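Local coordinates for protein OS-9 homolog (Saccharomyces cerevisiae, PDB 2YMA) that acts as a lectin of endoplasmic reticulum quality control, recruits misfolded glycoproteins to the HRD1 ubiquitin-ligase complex for degradation, and pairs with itself through this dimerization domain, at residues Y24-P28 / R69-L73; R34-T40 / E90-D96; D83-A89 / N128-I134. One frame throughout, in Å; residues are numbered along the deposited sequence.

Contact 1: Y24-P28 / R69-L73; sequences YFLRP and RLVSL
Phe25 and Leu70, whose CA atoms lie 8.8 Å apart, mark the nearest approach of strand 24-28 to the irregular segment 69-73, so the gap is bridged by side chains instead of a backbone-paired sheet edge. Phe25 sends its ring across with CG anti to the backbone N (chi1 -170°). Leu70 sets CD1 over one face of that ring, 4.0 Å from the Phe25 centroid and 21° off the normal, a CH-pi contact for which a flat aromatic and a branched aliphatic chain are well matched. Val71 adds CG1, which comes obliquely to within 4.2 Å of Phe25 CE1. The loop here has just left helix 52-67: Arg69, with positive phi, ends the helix in a Schellman motif, and the contact thereby packs the helix exit against a strand of the mixed sheet. Arg27 is long enough to reach the loop backbone. Its NH2 donates to Leu70 O at 2.7 Å, the oxygen lying near the guanidinium plane while the donor is tilted 33° from the carbonyl plane; NH1 adds a weak bond to the same oxygen. Bends at chi2 and chi3 turn the guanidinium so that its edge meets Leu70 O, and a salt bridge from NH2 to Asp35 also anchors it.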
loop_
_atom_site.group_PDB
_atom_site.type_symbol
_atom_site.label_atom_id
_atom_site.label_comp_id
_atom_site.label_asym_id
_atom_site.label_seq_id
_atom_site.Cartn_x
_atom_site.Cartn_y
_atom_site.Cartn_z
ATOM N N TYR A 24 -13.726 -11.815 9.905
ATOM C CA TYR A 24 -12.940 -11.888 11.133
ATOM C C TYR A 24 -11.584 -11.220 11.030
ATOM O O TYR A 24 -10.871 -11.382 10.035
ATOM C CB TYR A 24 -12.716 -13.338 11.534
ATOM C CG TYR A 24 -13.947 -14.004 12.061
ATOM C CD1 TYR A 24 -14.860 -14.605 11.190
ATOM C CD2 TYR A 24 -14.209 -14.036 13.437
ATOM C CE1 TYR A 24 -16.021 -15.225 11.671
ATOM C CE2 TYR A 24 -15.354 -14.651 13.932
ATOM C CZ TYR A 24 -16.256 -15.250 13.045
ATOM O OH TYR A 24 -17.388 -15.870 13.535
ATOM N N PHE A 25 -11.226 -10.490 12.078
ATOM C CA PHE A 25 -9.870 -9.978 12.221
ATOM C C PHE A 25 -8.995 -11.115 12.763
ATOM O O PHE A 25 -9.271 -11.677 13.831
ATOM C CB PHE A 25 -9.861 -8.770 13.178
ATOM C CG PHE A 25 -8.556 -8.012 13.215
ATOM C CD1 PHE A 25 -8.316 -6.971 12.327
ATOM C CD2 PHE A 25 -7.582 -8.325 14.151
ATOM C CE1 PHE A 25 -7.116 -6.256 12.363
ATOM C CE2 PHE A 25 -6.388 -7.617 14.199
ATOM C CZ PHE A 25 -6.154 -6.583 13.305
ATOM N N LEU A 26 -7.946 -11.461 12.033
ATOM C CA LEU A 26 -7.013 -12.490 12.494
ATOM C C LEU A 26 -5.766 -11.843 13.058
ATOM O O LEU A 26 -4.954 -11.265 12.322
ATOM C CB LEU A 26 -6.624 -13.432 11.350
ATOM C CG LEU A 26 -7.802 -14.257 10.842
ATOM C CD1 LEU A 26 -7.381 -15.273 9.783
ATOM C CD2 LEU A 26 -8.428 -14.948 12.021
ATOM N N ARG A 27 -5.617 -11.930 14.370
ATOM C CA ARG A 27 -4.448 -11.363 15.000
ATOM C C ARG A 27 -3.464 -12.440 15.368
ATOM O O ARG A 27 -3.745 -13.281 16.214
ATOM C CB ARG A 27 -4.795 -10.590 16.262
ATOM C CG ARG A 27 -3.541 -10.370 17.091
ATOM C CD ARG A 27 -3.393 -8.951 17.567
ATOM N NE ARG A 27 -3.368 -7.955 16.496
ATOM C CZ ARG A 27 -3.723 -6.687 16.691
ATOM N NH1 ARG A 27 -4.132 -6.308 17.904
ATOM N NH2 ARG A 27 -3.682 -5.805 15.698
ATOM N N PRO A 28 -2.283 -12.392 14.759
ATOM C CA PRO A 28 -1.246 -13.385 15.052
ATOM C C PRO A 28 -0.772 -13.278 16.499
ATOM O O PRO A 28 -0.581 -12.156 16.991
ATOM C CB PRO A 28 -0.116 -13.000 14.096
ATOM C CG PRO A 28 -0.320 -11.536 13.826
ATOM C CD PRO A 28 -1.813 -11.327 13.858
ATOM N N ARG A 69 -10.233 -0.463 18.270
ATOM C CA ARG A 69 -8.853 0.015 18.375
ATOM C C ARG A 69 -7.829 -1.118 18.212
ATOM O O ARG A 69 -6.809 -1.149 18.902
ATOM C CB ARG A 69 -8.622 0.744 19.706
ATOM C CG ARG A 69 -9.201 2.149 19.778
ATOM C CD ARG A 69 -9.229 2.655 21.225
ATOM N NE ARG A 69 -10.534 2.481 21.863
ATOM C CZ ARG A 69 -10.708 2.172 23.144
ATOM N NH1 ARG A 69 -9.658 1.992 23.929
ATOM N NH2 ARG A 69 -11.930 2.036 23.636
ATOM N N LEU A 70 -8.096 -2.032 17.285
ATOM C CA LEU A 70 -7.237 -3.194 17.084
ATOM C C LEU A 70 -5.928 -2.862 16.375
ATOM O O LEU A 70 -4.946 -3.596 16.503
ATOM C CB LEU A 70 -7.983 -4.271 16.288
ATOM C CG LEU A 70 -9.238 -4.816 16.958
ATOM C CD1 LEU A 70 -9.873 -5.851 16.076
ATOM C CD2 LEU A 70 -8.858 -5.407 18.308
ATOM N N VAL A 71 -5.898 -1.783 15.602
ATOM C CA VAL A 71 -4.683 -1.524 14.847
ATOM C C VAL A 71 -3.906 -0.328 15.370
ATOM O O VAL A 71 -4.465 0.713 15.746
ATOM C CB VAL A 71 -4.880 -1.438 13.285
ATOM C CG1 VAL A 71 -6.056 -2.258 12.801
ATOM C CG2 VAL A 71 -4.935 -0.026 12.815
ATOM N N SER A 72 -2.595 -0.509 15.410
ATOM C CA SER A 72 -1.700 0.542 15.837
ATOM C C SER A 72 -0.655 0.809 14.751
ATOM O O SER A 72 -0.259 -0.099 14.001
ATOM C CB SER A 72 -1.017 0.142 17.142
ATOM O OG SER A 72 -0.203 -1.002 16.950
ATOM N N LEU A 73 -0.230 2.066 14.682
ATOM C CA LEU A 73 0.800 2.523 13.760
ATOM C C LEU A 73 2.142 1.873 14.053
ATOM O O LEU A 73 2.340 1.259 15.103
ATOM C CB LEU A 73 0.928 4.048 13.846
ATOM C CG LEU A 73 -0.405 4.762 13.597
ATOM C CD1 LEU A 73 -0.294 6.245 13.897
ATOM C CD2 LEU A 73 -0.877 4.511 12.154
#

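Contact 2: R34-T40 / E90-D96; sequences RDKLMVT and EVVDMKD
Leu37 is gripped from both of its backbone polar atoms by the neighbouring strand: Leu37 N donates to Glu90 O at 3.0 Å, and Leu37 O accepts from Val92 N at 2.8 Å. Val39 N continues the pattern by donating to Val92 O. Beyond these bonds, Lys36 runs extended and brings NZ within 2.7 Å of Asp96 OD1, a salt bridge on the syn side of the carboxylate. The aliphatic part of Lys36 crosses Val92 CG1, so a long chain with a charged tip suits this partly exposed place. Strands 36-39 and 90-92 are parallel neighbours in the mixed sheet, their axes 29° apart, joined through helix 52-67 as a beta-alpha-beta crossover. Val39 CG2 meets Val91 CG1 at 3.5 Å, and Leu37 and Val39 also touch Phe58 of that helix, which packs on this side. Thr40 turns CG2 to Met94 CG, 3.6 Å away, while its OG1 donates a hydrogen bond to Gly22 O. Asp96 is held in reach of Lys36 by a type I turn from Asp93 to Asp96, within which Asp93 OD1 accepts from Lys95 N as an Asx turn. At the other end, a water donates to Asp35 O and accepts from Glu90 N, linking the residue just before strand 36-39 to strand 84-92.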
loop_
_atom_site.group_PDB
_atom_site.type_symbol
_atom_site.label_atom_id
_atom_site.label_comp_id
_atom_site.label_asym_id
_atom_site.label_seq_id
_atom_site.Cartn_x
_atom_site.Cartn_y
_atom_site.Cartn_z
ATOM N N ARG A 34 1.930 -10.016 10.536
ATOM C CA ARG A 34 0.859 -9.064 10.258
ATOM C C ARG A 34 -0.552 -9.598 10.392
ATOM O O ARG A 34 -0.801 -10.793 10.274
ATOM C CB ARG A 34 1.046 -8.379 8.907
ATOM C CG ARG A 34 1.323 -9.304 7.793
ATOM C CD ARG A 34 1.489 -8.563 6.481
ATOM N NE ARG A 34 1.325 -9.517 5.388
ATOM C CZ ARG A 34 2.333 -10.073 4.734
ATOM N NH1 ARG A 34 3.579 -9.735 5.027
ATOM N NH2 ARG A 34 2.098 -10.952 3.775
ATOM N N ASP A 35 -1.469 -8.675 10.658
ATOM C CA ASP A 35 -2.874 -8.984 10.790
ATOM C C ASP A 35 -3.420 -9.405 9.421
ATOM O O ASP A 35 -2.950 -8.926 8.400
ATOM C CB ASP A 35 -3.619 -7.759 11.346
ATOM C CG ASP A 35 -3.094 -7.313 12.733
ATOM O OD1 ASP A 35 -2.859 -8.173 13.613
ATOM O OD2 ASP A 35 -2.928 -6.093 12.954
ATOM N N LYS A 36 -4.376 -10.337 9.421
ATOM C CA LYS A 36 -5.077 -10.794 8.224
ATOM C C LYS A 36 -6.563 -10.593 8.453
ATOM O O LYS A 36 -6.993 -10.351 9.582
ATOM C CB LYS A 36 -4.921 -12.304 8.037
ATOM C CG LYS A 36 -3.669 -12.807 7.402
ATOM C CD LYS A 36 -3.854 -14.304 7.150
ATOM C CE LYS A 36 -2.667 -14.908 6.433
ATOM N NZ LYS A 36 -2.844 -16.369 6.257
ATOM N N LEU A 37 -7.347 -10.758 7.390
ATOM C CA LEU A 37 -8.804 -10.796 7.496
ATOM C C LEU A 37 -9.330 -12.119 6.940
ATOM O O LEU A 37 -8.823 -12.637 5.935
ATOM C CB LEU A 37 -9.453 -9.643 6.721
ATOM C CG LEU A 37 -9.131 -8.228 7.202
ATOM C CD1 LEU A 37 -9.664 -7.189 6.234
ATOM C CD2 LEU A 37 -9.604 -7.982 8.639
ATOM N N MET A 38 -10.362 -12.658 7.578
ATOM C CA MET A 38 -10.936 -13.921 7.121
ATOM C C MET A 38 -12.431 -13.843 6.845
ATOM O O MET A 38 -13.229 -13.475 7.719
ATOM C CB MET A 38 -10.675 -15.043 8.119
ATOM C CG MET A 38 -11.266 -16.366 7.664
ATOM S SD MET A 38 -11.021 -17.684 8.865
ATOM C CE MET A 38 -12.009 -17.083 10.242
ATOM N N VAL A 39 -12.801 -14.222 5.629
ATOM C CA VAL A 39 -14.197 -14.196 5.217
ATOM C C VAL A 39 -14.793 -15.580 5.399
ATOM O O VAL A 39 -14.222 -16.569 4.940
ATOM C CB VAL A 39 -14.341 -13.744 3.749
ATOM C CG1 VAL A 39 -15.797 -13.779 3.320
ATOM C CG2 VAL A 39 -13.781 -12.340 3.591
ATOM N N THR A 40 -15.926 -15.651 6.091
ATOM C CA THR A 40 -16.611 -16.923 6.334
ATOM C C THR A 40 -17.978 -16.934 5.649
ATOM O O THR A 40 -18.646 -17.961 5.588
ATOM C CB THR A 40 -16.779 -17.201 7.840
ATOM O OG1 THR A 40 -17.601 -16.183 8.429
ATOM C CG2 THR A 40 -15.417 -17.189 8.537
ATOM N N GLU A 90 -4.080 -9.204 3.677
ATOM C CA GLU A 90 -4.579 -10.333 2.907
ATOM C C GLU A 90 -5.967 -10.691 3.412
ATOM O O GLU A 90 -6.237 -10.681 4.623
ATOM C CB GLU A 90 -3.677 -11.562 3.055
ATOM C CG GLU A 90 -2.254 -11.389 2.563
ATOM C CD GLU A 90 -1.469 -12.693 2.608
ATOM O OE1 GLU A 90 -2.097 -13.766 2.761
ATOM O OE2 GLU A 90 -0.226 -12.647 2.487
ATOM N N VAL A 91 -6.853 -10.998 2.477
ATOM C CA VAL A 91 -8.142 -11.570 2.816
ATOM C C VAL A 91 -8.092 -13.051 2.457
ATOM O O VAL A 91 -7.879 -13.414 1.293
ATOM C CB VAL A 91 -9.281 -10.859 2.073
ATOM C CG1 VAL A 91 -10.590 -11.576 2.301
ATOM C CG2 VAL A 91 -9.369 -9.399 2.522
ATOM N N VAL A 92 -8.238 -13.908 3.460
ATOM C CA VAL A 92 -8.231 -15.349 3.220
ATOM C C VAL A 92 -9.583 -15.948 3.581
ATOM O O VAL A 92 -10.376 -15.321 4.286
ATOM C CB VAL A 92 -7.127 -16.071 4.033
ATOM C CG1 VAL A 92 -5.754 -15.479 3.723
ATOM C CG2 VAL A 92 -7.431 -16.004 5.536
ATOM N N ASP A 93 -9.842 -17.163 3.093
ATOM C CA ASP A 93 -11.024 -17.918 3.511
ATOM C C ASP A 93 -10.723 -18.825 4.698
ATOM O O ASP A 93 -9.645 -18.762 5.290
ATOM C CB ASP A 93 -11.584 -18.752 2.361
ATOM C CG ASP A 93 -10.614 -19.815 1.886
ATOM O OD1 ASP A 93 -9.687 -20.162 2.654
ATOM O OD2 ASP A 93 -10.782 -20.307 0.744
ATOM N N MET A 94 -11.680 -19.684 5.031
ATOM C CA MET A 94 -11.567 -20.524 6.220
ATOM C C MET A 94 -10.511 -21.620 6.113
ATOM O O MET A 94 -10.159 -22.249 7.114
ATOM C CB MET A 94 -12.916 -21.138 6.561
ATOM C CG MET A 94 -13.876 -20.151 7.188
ATOM S SD MET A 94 -15.388 -20.986 7.691
ATOM C CE MET A 94 -16.165 -21.271 6.105
ATOM N N LYS A 95 -10.016 -21.850 4.902
ATOM C CA LYS A 95 -8.917 -22.790 4.698
ATOM C C LYS A 95 -7.616 -22.033 4.403
ATOM O O LYS A 95 -6.690 -22.567 3.775
ATOM C CB LYS A 95 -9.247 -23.790 3.580
ATOM N N ASP A 96 -7.568 -20.783 4.865
ATOM C CA ASP A 96 -6.396 -19.917 4.734
ATOM C C ASP A 96 -5.884 -19.725 3.302
ATOM O O ASP A 96 -4.684 -19.533 3.070
ATOM C CB ASP A 96 -5.260 -20.393 5.641
ATOM C CG ASP A 96 -4.357 -19.257 6.070
ATOM O OD1 ASP A 96 -4.882 -18.150 6.320
ATOM O OD2 ASP A 96 -3.128 -19.464 6.146
HETATM O O HOH W 1 -2.288 -9.490 5.859
#

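Contact 3: D83-A89 / N128-I134; sequences DSCVWLA and NFLSYKI
Strands 84-89 and 131-133 run antiparallel, their axes 157° apart, and the pairing is shifted by one residue at a classic beta bulge in which Leu130 and Ser131 both face Val86. Val86 uses its two backbone polar atoms on these two residues: Val86 N donates to Ser131 O, and Val86 O accepts from Leu130 N at 3.0 Å. The chain turns a corner at Leu130 before Trp87 meets Phe129. On the face that carries Cys85, Trp87 and Phe129, Trp87 presents an edge to the Phe129 ring in a T-shaped pair, planes 72° apart, with Trp87 CD1 3.7 Å from Phe129 CZ. Cys85 lies at the edge of the Phe129 ring, CB 3.9 Å from Phe129 CE1; a small side chain fits beside the bulky ring. Val86 and Leu130 lie side by side on the other face, Val86 CG1 being 4.0 Å from Leu130 CB. Val86 and Leu88 pack on Leu130 of the second subunit, and Leu130 on Phe120 of that subunit, so this face belongs to the homodimer interface; there Lys133 NZ also forms a salt bridge with Glu113 of the second subunit. At the far end Asn128 bonds to Leu88 through both backbone and side chain. Its backbone O accepts from Leu88 N at 2.7 Å, and Asn128 ND2 donates to Leu88 O at 2.8 Å, almost straight at 174°, in the plane of both the amide and the carbonyl.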
loop_
_atom_site.group_PDB
_atom_site.type_symbol
_atom_site.label_atom_id
_atom_site.label_comp_id
_atom_site.label_asym_id
_atom_site.label_seq_id
_atom_site.Cartn_x
_atom_site.Cartn_y
_atom_site.Cartn_z
ATOM N N ASP A 83 -6.108 10.716 12.320
ATOM C CA ASP A 83 -5.025 10.087 11.576
ATOM C C ASP A 83 -5.480 9.677 10.170
ATOM O O ASP A 83 -6.673 9.553 9.902
ATOM C CB ASP A 83 -4.486 8.866 12.333
ATOM C CG ASP A 83 -3.831 9.231 13.666
ATOM O OD1 ASP A 83 -3.481 10.414 13.863
ATOM O OD2 ASP A 83 -3.644 8.328 14.513
ATOM N N SER A 84 -4.523 9.489 9.275
ATOM C CA SER A 84 -4.792 9.027 7.910
ATOM C C SER A 84 -3.713 8.021 7.536
ATOM O O SER A 84 -2.603 8.079 8.062
ATOM C CB SER A 84 -4.793 10.193 6.915
ATOM O OG SER A 84 -3.516 10.801 6.847
ATOM N N CYS A 85 -4.020 7.097 6.635
ATOM C CA CYS A 85 -3.080 6.014 6.366
ATOM C C CYS A 85 -3.458 5.214 5.140
ATOM O O CYS A 85 -4.546 5.377 4.593
ATOM C CB CYS A 85 -3.042 5.060 7.558
ATOM S SG CYS A 85 -4.608 4.134 7.784
ATOM N N VAL A 86 -2.535 4.355 4.719
ATOM C CA VAL A 86 -2.835 3.293 3.786
ATOM C C VAL A 86 -2.466 1.977 4.462
ATOM O O VAL A 86 -1.289 1.716 4.761
ATOM C CB VAL A 86 -2.071 3.427 2.448
ATOM C CG1 VAL A 86 -2.282 2.175 1.606
ATOM C CG2 VAL A 86 -2.560 4.630 1.705
ATOM N N TRP A 87 -3.489 1.166 4.712
ATOM C CA TRP A 87 -3.355 -0.060 5.489
ATOM C C TRP A 87 -3.774 -1.225 4.597
ATOM O O TRP A 87 -4.797 -1.145 3.910
ATOM C CB TRP A 87 -4.242 0.040 6.745
ATOM C CG TRP A 87 -4.213 -1.164 7.684
ATOM C CD1 TRP A 87 -3.326 -1.395 8.713
ATOM C CD2 TRP A 87 -5.124 -2.273 7.692
ATOM N NE1 TRP A 87 -3.633 -2.577 9.348
ATOM C CE2 TRP A 87 -4.727 -3.135 8.744
ATOM C CE3 TRP A 87 -6.238 -2.623 6.913
ATOM C CZ2 TRP A 87 -5.403 -4.327 9.032
ATOM C CZ3 TRP A 87 -6.914 -3.808 7.205
ATOM C CH2 TRP A 87 -6.489 -4.646 8.253
ATOM N N LEU A 88 -2.984 -2.295 4.587
ATOM C CA LEU A 88 -3.230 -3.427 3.685
ATOM C C LEU A 88 -3.284 -4.718 4.461
ATOM O O LEU A 88 -2.552 -4.893 5.430
ATOM C CB LEU A 88 -2.082 -3.619 2.683
ATOM C CG LEU A 88 -1.439 -2.572 1.799
ATOM C CD1 LEU A 88 -0.785 -1.486 2.638
ATOM C CD2 LEU A 88 -0.401 -3.301 0.960
ATOM N N ALA A 89 -4.092 -5.652 3.981
ATOM C CA ALA A 89 -4.178 -6.969 4.594
ATOM C C ALA A 89 -4.648 -8.003 3.584
ATOM O O ALA A 89 -5.497 -7.712 2.721
ATOM C CB ALA A 89 -5.121 -6.930 5.804
ATOM N N ASN A 128 1.547 -4.223 7.711
ATOM C CA ASN A 128 0.240 -3.843 7.198
ATOM C C ASN A 128 0.200 -2.415 6.666
ATOM O O ASN A 128 -0.667 -2.079 5.859
ATOM C CB ASN A 128 -0.833 -4.000 8.302
ATOM C CG ASN A 128 -1.098 -5.458 8.672
ATOM O OD1 ASN A 128 -0.670 -5.931 9.731
ATOM N ND2 ASN A 128 -1.807 -6.179 7.795
ATOM N N PHE A 129 1.102 -1.560 7.139
ATOM C CA PHE A 129 1.102 -0.165 6.696
ATOM C C PHE A 129 2.057 0.101 5.556
ATOM O O PHE A 129 3.230 -0.250 5.612
ATOM C CB PHE A 129 1.421 0.791 7.829
ATOM C CG PHE A 129 0.324 0.933 8.819
ATOM C CD1 PHE A 129 -0.670 1.874 8.636
ATOM C CD2 PHE A 129 0.288 0.129 9.949
ATOM C CE1 PHE A 129 -1.690 2.007 9.572
ATOM C CE2 PHE A 129 -0.711 0.274 10.886
ATOM C CZ PHE A 129 -1.703 1.206 10.696
ATOM N N LEU A 130 1.529 0.718 4.510
ATOM C CA LEU A 130 2.354 1.244 3.440
ATOM C C LEU A 130 2.776 2.664 3.839
ATOM O O LEU A 130 3.932 3.058 3.659
ATOM C CB LEU A 130 1.575 1.256 2.124
ATOM C CG LEU A 130 2.264 1.966 0.963
ATOM C CD1 LEU A 130 3.622 1.334 0.692
ATOM C CD2 LEU A 130 1.384 1.940 -0.264
ATOM N N SER A 131 1.837 3.412 4.412
ATOM C CA SER A 131 2.087 4.785 4.800
ATOM C C SER A 131 1.095 5.241 5.873
ATOM O O SER A 131 0.039 4.631 6.060
ATOM C CB SER A 131 2.014 5.705 3.570
ATOM O OG SER A 131 0.676 6.040 3.228
ATOM N N TYR A 132 1.437 6.321 6.570
ATOM C CA TYR A 132 0.540 6.906 7.561
ATOM C C TYR A 132 0.895 8.360 7.842
ATOM O O TYR A 132 1.955 8.843 7.460
ATOM C CB TYR A 132 0.566 6.105 8.866
ATOM C CG TYR A 132 1.925 6.067 9.502
ATOM C CD1 TYR A 132 2.866 5.123 9.115
ATOM C CD2 TYR A 132 2.277 6.985 10.480
ATOM C CE1 TYR A 132 4.117 5.089 9.697
ATOM C CE2 TYR A 132 3.519 6.957 11.066
ATOM C CZ TYR A 132 4.435 6.010 10.673
ATOM O OH TYR A 132 5.678 5.991 11.262
ATOM N N LYS A 133 -0.001 9.050 8.529
ATOM C CA LYS A 133 0.195 10.449 8.848
ATOM C C LYS A 133 -0.559 10.778 10.125
ATOM O O LYS A 133 -1.790 10.752 10.145
ATOM C CB LYS A 133 -0.312 11.320 7.702
ATOM C CG LYS A 133 -0.217 12.818 7.971
ATOM C CD LYS A 133 -0.982 13.597 6.911
ATOM C CE LYS A 133 -0.692 15.094 6.976
ATOM N NZ LYS A 133 0.631 15.437 6.384
ATOM N N ILE A 134 0.179 11.073 11.192
ATOM C CA ILE A 134 -0.431 11.351 12.487
ATOM C C ILE A 134 -0.987 12.767 12.499
ATOM O O ILE A 134 -0.245 13.731 12.325
ATOM C CB ILE A 134 0.564 11.125 13.643
ATOM C CG1 ILE A 134 1.028 9.666 13.643
ATOM C CG2 ILE A 134 -0.074 11.469 14.975
ATOM C CD1 ILE A 134 1.690 9.217 14.928
HETATM O O HOH W 2 -2.485 -3.830 11.645
#

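From the N terminus, strand 23-28 leads into strand 36-39, its antiparallel neighbour, before any contact has closed. Helix 52-67 follows, and the loop behind it returns to strand 23-28 at contact 1. Contact 2 closes only when the end of strand 84-92 reaches strand 36-39, so its loop crosses that of contact 1. Contact 3 opens on the start of the same long strand and closes at 128-134, crossing contact 2 but following contact 1 in series. Strand 84-92, used by contacts 2 and 3, pairs with 36-39 and with 129-133. The backbone N of Asp35 donates a hydrogen bond to Asn128 OD1, tying contact 2 to contact 3, while Leu73 packs on Phe129 and Tyr132.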